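Local coordinates for protein beta-glucuronidase (uncultured Clostridium sp., PDB 6U7J) that hydrolyses beta-D-glucuronides to release glucuronic acid, and probably takes part in reactivating estrogens in the gut, at residues Leu389-His392 against Lys393-Leu396; Phe429-Val432 against Thr433-Ile436. All coordinates share one frame; numbering follows the deposited sequence.

Interaction 1 (Leu389-His392 against Lys393-Leu396); sequences LAYH and KQVL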
ATOM      1  N   LEU B 389      41.718  -8.805 -15.762  1.00 35.01           N
ATOM      2  CA  LEU B 389      42.667  -7.853 -15.196  1.00 34.77           C
ATOM      3  C   LEU B 389      43.047  -6.776 -16.210  1.00 35.15           C
ATOM      4  O   LEU B 389      43.056  -5.580 -15.889  1.00 35.78           O
ATOM      5  CB  LEU B 389      43.902  -8.606 -14.690  1.00 36.92           C
ATOM      6  CG  LEU B 389      45.077  -7.778 -14.151  1.00 43.26           C
ATOM      7  CD1 LEU B 389      44.586  -6.747 -13.169  1.00 37.87           C
ATOM      8  CD2 LEU B 389      46.135  -8.676 -13.507  1.00 37.25           C
ATOM      9  N   ALA B 390      43.378  -7.180 -17.442  1.00 36.03           N
ATOM     10  CA  ALA B 390      43.756  -6.192 -18.449  1.00 35.37           C
ATOM     11  C   ALA B 390      42.570  -5.303 -18.802  1.00 38.36           C
ATOM     12  O   ALA B 390      42.723  -4.084 -18.953  1.00 35.06           O
ATOM     13  CB  ALA B 390      44.307  -6.878 -19.696  1.00 37.06           C
ATOM     14  N   TYR B 391      41.368  -5.891 -18.887  1.00 37.97           N
ATOM     15  CA  TYR B 391      40.190  -5.085 -19.184  1.00 37.02           C
ATOM     16  C   TYR B 391      39.866  -4.151 -18.015  1.00 34.98           C
ATOM     17  O   TYR B 391      39.493  -2.989 -18.220  1.00 37.35           O
ATOM     18  CB  TYR B 391      39.009  -6.000 -19.533  1.00 33.08           C
ATOM     19  CG  TYR B 391      37.747  -5.219 -19.787  1.00 36.07           C
ATOM     20  CD1 TYR B 391      37.659  -4.358 -20.870  1.00 34.56           C
ATOM     21  CD2 TYR B 391      36.659  -5.307 -18.913  1.00 33.42           C
ATOM     22  CE1 TYR B 391      36.527  -3.620 -21.099  1.00 36.73           C
ATOM     23  CE2 TYR B 391      35.511  -4.580 -19.136  1.00 33.01           C
ATOM     24  CZ  TYR B 391      35.454  -3.736 -20.228  1.00 37.26           C
ATOM     25  OH  TYR B 391      34.332  -2.995 -20.458  1.00 37.64           O
ATOM     26  N   HIS B 392      40.066  -4.628 -16.788  1.00 34.07           N
ATOM     27  CA  HIS B 392      39.850  -3.814 -15.592  1.00 33.84           C
ATOM     28  C   HIS B 392      40.758  -2.580 -15.590  1.00 37.26           C
ATOM     29  O   HIS B 392      40.310  -1.460 -15.305  1.00 35.12           O
ATOM     30  CB  HIS B 392      40.095  -4.701 -14.370  1.00 33.00           C
ATOM     31  CG  HIS B 392      39.609  -4.145 -13.065  1.00 34.34           C
ATOM     32  ND1 HIS B 392      39.490  -4.931 -11.938  1.00 31.95           N
ATOM     33  CD2 HIS B 392      39.250  -2.896 -12.691  1.00 34.77           C
ATOM     34  CE1 HIS B 392      39.066  -4.193 -10.928  1.00 32.92           C
ATOM     35  NE2 HIS B 392      38.899  -2.956 -11.360  1.00 35.49           N
ATOM     36  N   LYS B 393      42.043  -2.764 -15.915  1.00 36.89           N
ATOM     37  CA  LYS B 393      42.942  -1.618 -16.062  1.00 36.13           C
ATOM     38  C   LYS B 393      42.466  -0.675 -17.163  1.00 37.16           C
ATOM     39  O   LYS B 393      42.502   0.553 -17.005  1.00 35.61           O
ATOM     40  CB  LYS B 393      44.365  -2.087 -16.374  1.00 38.56           C
ATOM     41  CG  LYS B 393      45.023  -2.943 -15.314  1.00 39.14           C
ATOM     42  CD  LYS B 393      46.515  -3.049 -15.609  1.00 41.98           C
ATOM     43  CE  LYS B 393      47.081  -4.385 -15.194  1.00 48.60           C
ATOM     44  NZ  LYS B 393      48.503  -4.525 -15.642  1.00 53.57           N
ATOM     45  N   GLN B 394      42.020  -1.226 -18.294  1.00 35.04           N
ATOM     46  CA  GLN B 394      41.572  -0.364 -19.380  1.00 35.70           C
ATOM     47  C   GLN B 394      40.343   0.453 -18.985  1.00 36.08           C
ATOM     48  O   GLN B 394      40.205   1.608 -19.403  1.00 31.74           O
ATOM     49  CB  GLN B 394      41.296  -1.196 -20.631  1.00 34.02           C
ATOM     50  CG  GLN B 394      42.532  -1.927 -21.133  1.00 43.76           C
ATOM     51  CD  GLN B 394      42.234  -2.872 -22.286  1.00 49.33           C
ATOM     52  OE1 GLN B 394      41.110  -3.372 -22.424  1.00 49.00           O
ATOM     53  NE2 GLN B 394      43.241  -3.124 -23.127  1.00 45.79           N
ATOM     54  N   VAL B 395      39.428  -0.122 -18.193  1.00 33.83           N
ATOM     55  CA  VAL B 395      38.255   0.662 -17.801  1.00 33.15           C
ATOM     56  C   VAL B 395      38.657   1.760 -16.822  1.00 30.11           C
ATOM     57  O   VAL B 395      38.111   2.871 -16.856  1.00 28.69           O
ATOM     58  CB  VAL B 395      37.159  -0.259 -17.234  1.00 39.05           C
ATOM     59  CG1 VAL B 395      36.066   0.549 -16.543  1.00 37.33           C
ATOM     60  CG2 VAL B 395      36.561  -1.102 -18.357  1.00 38.07           C
ATOM     61  N   LEU B 396      39.646   1.490 -15.969  1.00 34.52           N
ATOM     62  CA  LEU B 396      40.192   2.535 -15.102  1.00 31.87           C
ATOM     63  C   LEU B 396      40.843   3.652 -15.907  1.00 37.05           C
ATOM     64  O   LEU B 396      40.702   4.838 -15.575  1.00 35.83           O
ATOM     65  CB  LEU B 396      41.204   1.923 -14.149  1.00 32.42           C
ATOM     66  CG  LEU B 396      40.568   1.261 -12.937  1.00 37.27           C
ATOM     67  CD1 LEU B 396      41.595   0.345 -12.330  1.00 36.94           C
ATOM     68  CD2 LEU B 396      40.081   2.323 -11.916  1.00 28.53           C
TER
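Val395 CG2 rests over one face of the Tyr391 ring, one helical turn further on. It lies 3.8 Å from the ring centroid, offset toward the rim, and 3.4 Å from Tyr391 CZ. This is a CH-pi contact. The CG2 branch lies beside its own backbone N, which turns the methyl back to the ring. The backbone closes the same turn with a hydrogen bond of 2.9 Å from Val395 N to Tyr391 O. Lys118 adds a cation-pi contact to the ring, and the Lys118 backbone O is hydrogen-bonded to Tyr391 OH. His392 is also buried. Its CD2 meets Leu396 CD1 at 4.0 Å. Hydrogen bonds between ND1 and Tyr428 OH and between NE2 and Ile414 O hold the ring's rotation.

On the flank that meets helix 424-439, Lys393 CE passes Leu389 CD1 at 4.0 Å on its way to a salt bridge with Glu431. The solvent side is looser. The exposed Gln394 lays CG 3.1 Å from Ala390 O. Its OE1 stays at the edge of the Tyr391 ring, 3.9 Å from CD1, with amide and ring planes 81° apart. The arrangement is typical of an amphipathic outer helix of a TIM barrel, here helix 386-403, whose Tyr391 and Val395 meet Lys118, Leu122 and Leu152 of the sugar-binding family region.

Interaction 2 (Phe429-Val432 against Thr433-Ile436); sequences FEEV and TKYI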
ATOM      1  N   PHE B 429      44.572  -7.478  -7.360  1.00 37.15           N
ATOM      2  CA  PHE B 429      44.287  -6.118  -6.941  1.00 38.05           C
ATOM      3  C   PHE B 429      45.544  -5.307  -6.696  1.00 37.69           C
ATOM      4  O   PHE B 429      45.493  -4.077  -6.793  1.00 38.80           O
ATOM      5  CB  PHE B 429      43.363  -6.153  -5.719  1.00 36.72           C
ATOM      6  CG  PHE B 429      41.957  -6.558  -6.081  1.00 33.77           C
ATOM      7  CD1 PHE B 429      41.103  -5.651  -6.695  1.00 37.31           C
ATOM      8  CD2 PHE B 429      41.529  -7.855  -5.904  1.00 33.97           C
ATOM      9  CE1 PHE B 429      39.811  -6.022  -7.071  1.00 37.60           C
ATOM     10  CE2 PHE B 429      40.246  -8.239  -6.276  1.00 37.99           C
ATOM     11  CZ  PHE B 429      39.385  -7.315  -6.861  1.00 36.67           C
ATOM     12  N   GLU B 430      46.675  -5.954  -6.410  1.00 41.19           N
ATOM     13  CA  GLU B 430      47.929  -5.209  -6.366  1.00 42.75           C
ATOM     14  C   GLU B 430      48.258  -4.634  -7.729  1.00 44.83           C
ATOM     15  O   GLU B 430      48.660  -3.466  -7.842  1.00 46.89           O
ATOM     16  CB  GLU B 430      49.080  -6.091  -5.895  1.00 46.15           C
ATOM     17  CG  GLU B 430      50.322  -5.270  -5.606  1.00 48.75           C
ATOM     18  CD  GLU B 430      51.557  -6.116  -5.422  1.00 57.19           C
ATOM     19  OE1 GLU B 430      52.536  -5.618  -4.821  1.00 60.82           O
ATOM     20  OE2 GLU B 430      51.550  -7.277  -5.880  1.00 64.49           O
ATOM     21  N   GLU B 431      48.090  -5.443  -8.781  1.00 41.74           N
ATOM     22  CA  GLU B 431      48.245  -4.935 -10.136  1.00 39.29           C
ATOM     23  C   GLU B 431      47.280  -3.785 -10.401  1.00 41.33           C
ATOM     24  O   GLU B 431      47.682  -2.720 -10.883  1.00 40.19           O
ATOM     25  CB  GLU B 431      48.034  -6.067 -11.138  1.00 40.33           C
ATOM     26  CG  GLU B 431      49.329  -6.656 -11.662  1.00 52.57           C
ATOM     27  CD  GLU B 431      50.257  -5.583 -12.212  1.00 55.81           C
ATOM     28  OE1 GLU B 431      49.907  -4.957 -13.239  1.00 57.71           O
ATOM     29  OE2 GLU B 431      51.321  -5.349 -11.598  1.00 58.49           O
ATOM     30  N   VAL B 432      45.995  -3.975 -10.071  1.00 40.78           N
ATOM     31  CA  VAL B 432      45.007  -2.941 -10.366  1.00 39.34           C
ATOM     32  C   VAL B 432      45.344  -1.662  -9.616  1.00 35.26           C
ATOM     33  O   VAL B 432      45.328  -0.566 -10.188  1.00 34.69           O
ATOM     34  CB  VAL B 432      43.581  -3.419 -10.034  1.00 37.26           C
ATOM     35  CG1 VAL B 432      42.591  -2.279 -10.242  1.00 38.28           C
ATOM     36  CG2 VAL B 432      43.185  -4.585 -10.901  1.00 38.28           C
ATOM     37  N   THR B 433      45.664  -1.782  -8.324  1.00 37.72           N
ATOM     38  CA  THR B 433      45.913  -0.582  -7.525  1.00 40.37           C
ATOM     39  C   THR B 433      47.156   0.157  -8.012  1.00 39.06           C
ATOM     40  O   THR B 433      47.146   1.387  -8.138  1.00 40.39           O
ATOM     41  CB  THR B 433      46.053  -0.941  -6.047  1.00 42.20           C
ATOM     42  OG1 THR B 433      46.902  -2.088  -5.913  1.00 45.85           O
ATOM     43  CG2 THR B 433      44.704  -1.249  -5.442  1.00 38.80           C
ATOM     44  N   LYS B 434      48.228  -0.577  -8.311  1.00 40.31           N
ATOM     45  CA  LYS B 434      49.424   0.065  -8.846  1.00 42.45           C
ATOM     46  C   LYS B 434      49.129   0.793 -10.149  1.00 38.51           C
ATOM     47  O   LYS B 434      49.649   1.891 -10.383  1.00 38.38           O
ATOM     48  CB  LYS B 434      50.524  -0.972  -9.043  1.00 45.67           C
ATOM     49  CG  LYS B 434      51.325  -1.214  -7.771  1.00 50.30           C
ATOM     50  CD  LYS B 434      52.103  -2.518  -7.796  1.00 53.01           C
ATOM     51  CE  LYS B 434      52.423  -2.953  -9.204  1.00 55.03           C
ATOM     52  NZ  LYS B 434      53.347  -1.987  -9.863  1.00 61.95           N
ATOM     53  N   TYR B 435      48.260   0.227 -10.991  1.00 36.61           N
ATOM     54  CA  TYR B 435      47.975   0.870 -12.274  1.00 35.59           C
ATOM     55  C   TYR B 435      47.224   2.189 -12.096  1.00 39.48           C
ATOM     56  O   TYR B 435      47.520   3.168 -12.790  1.00 37.79           O
ATOM     57  CB  TYR B 435      47.186  -0.069 -13.185  1.00 37.93           C
ATOM     58  CG  TYR B 435      46.936   0.538 -14.540  1.00 41.77           C
ATOM     59  CD1 TYR B 435      45.675   1.015 -14.893  1.00 39.77           C
ATOM     60  CD2 TYR B 435      47.979   0.674 -15.463  1.00 41.09           C
ATOM     61  CE1 TYR B 435      45.450   1.588 -16.140  1.00 38.55           C
ATOM     62  CE2 TYR B 435      47.763   1.247 -16.712  1.00 42.79           C
ATOM     63  CZ  TYR B 435      46.495   1.698 -17.043  1.00 41.52           C
ATOM     64  OH  TYR B 435      46.282   2.273 -18.271  1.00 46.87           O
ATOM     65  N   ILE B 436      46.241   2.238 -11.187  1.00 37.59           N
ATOM     66  CA  ILE B 436      45.470   3.474 -11.039  1.00 35.25           C
ATOM     67  C   ILE B 436      46.310   4.528 -10.338  1.00 35.07           C
ATOM     68  O   ILE B 436      46.162   5.729 -10.600  1.00 36.10           O
ATOM     69  CB  ILE B 436      44.126   3.215 -10.309  1.00 33.83           C
ATOM     70  CG1 ILE B 436      43.333   4.507 -10.108  1.00 32.66           C
ATOM     71  CG2 ILE B 436      44.334   2.554  -8.965  1.00 34.44           C
ATOM     72  CD1 ILE B 436      42.959   5.247 -11.400  1.00 33.10           C
TER
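Phe429 O receives Thr433 N at 2.8 Å with an N-H...O angle of 162°, and has Thr433 OG1 beside it at 2.6 Å, a possible second bond. OG1 is also 3.0 Å from Glu430 O. Its single proton could serve either carbonyl, and which one is not settled. The hydroxyl gets there because it sits between the backbone N and the carbonyl carbon (chi1 45°), facing back down the helix. This is how a buried threonine can satisfy its hydroxyl within its own helix. Thr433 CG2 also packs close, 3.2 Å from Phe429 O.

On the outer side, Lys434 bends back over the preceding turn. Its CD meets Glu430 CG at 3.9 Å, and the two chains run side by side in the same direction. Lys434 CE touches Glu431 OE2 at 3.6 Å. Lys434 NZ remains 4.3 Å from Glu431 OE2, so the opposite charges may attract but form no salt bridge. Glu431 OE1 has a firmer partner in Lys393.

The buried face is largely apolar. Phe429, Val432, Thr433 and Ile436 rest on strand 409-416, through Thr415, Ile414 and Trp412. Helix 424-439 is the crossover helix of the beta-alpha-beta unit between strands 409-416 and 445-449, with helix 386-403 at its flank.

Overall arrangement
Interactions 1 and 2 lie on neighbouring outer helices of the TIM barrel, 386-403 and 424-439, with centres about 10 Å apart. They touch directly. A salt bridge of 2.8 Å joins Lys393 NZ to Glu431 OE1. Beneath it, Val432 fits between two leucines: its CG2 is 3.4 Å from Leu389 CD1, and its CG1 is 3.5 Å from Leu396 CD1. Tyr435 CE1 packs 3.2 Å from Lys393 O. Both interactions also reach Ile414 on strand 409-416. In related family 2 glycoside hydrolases the acid/base glutamate follows this strand, so the two helices probably back that part of the active site without entering it.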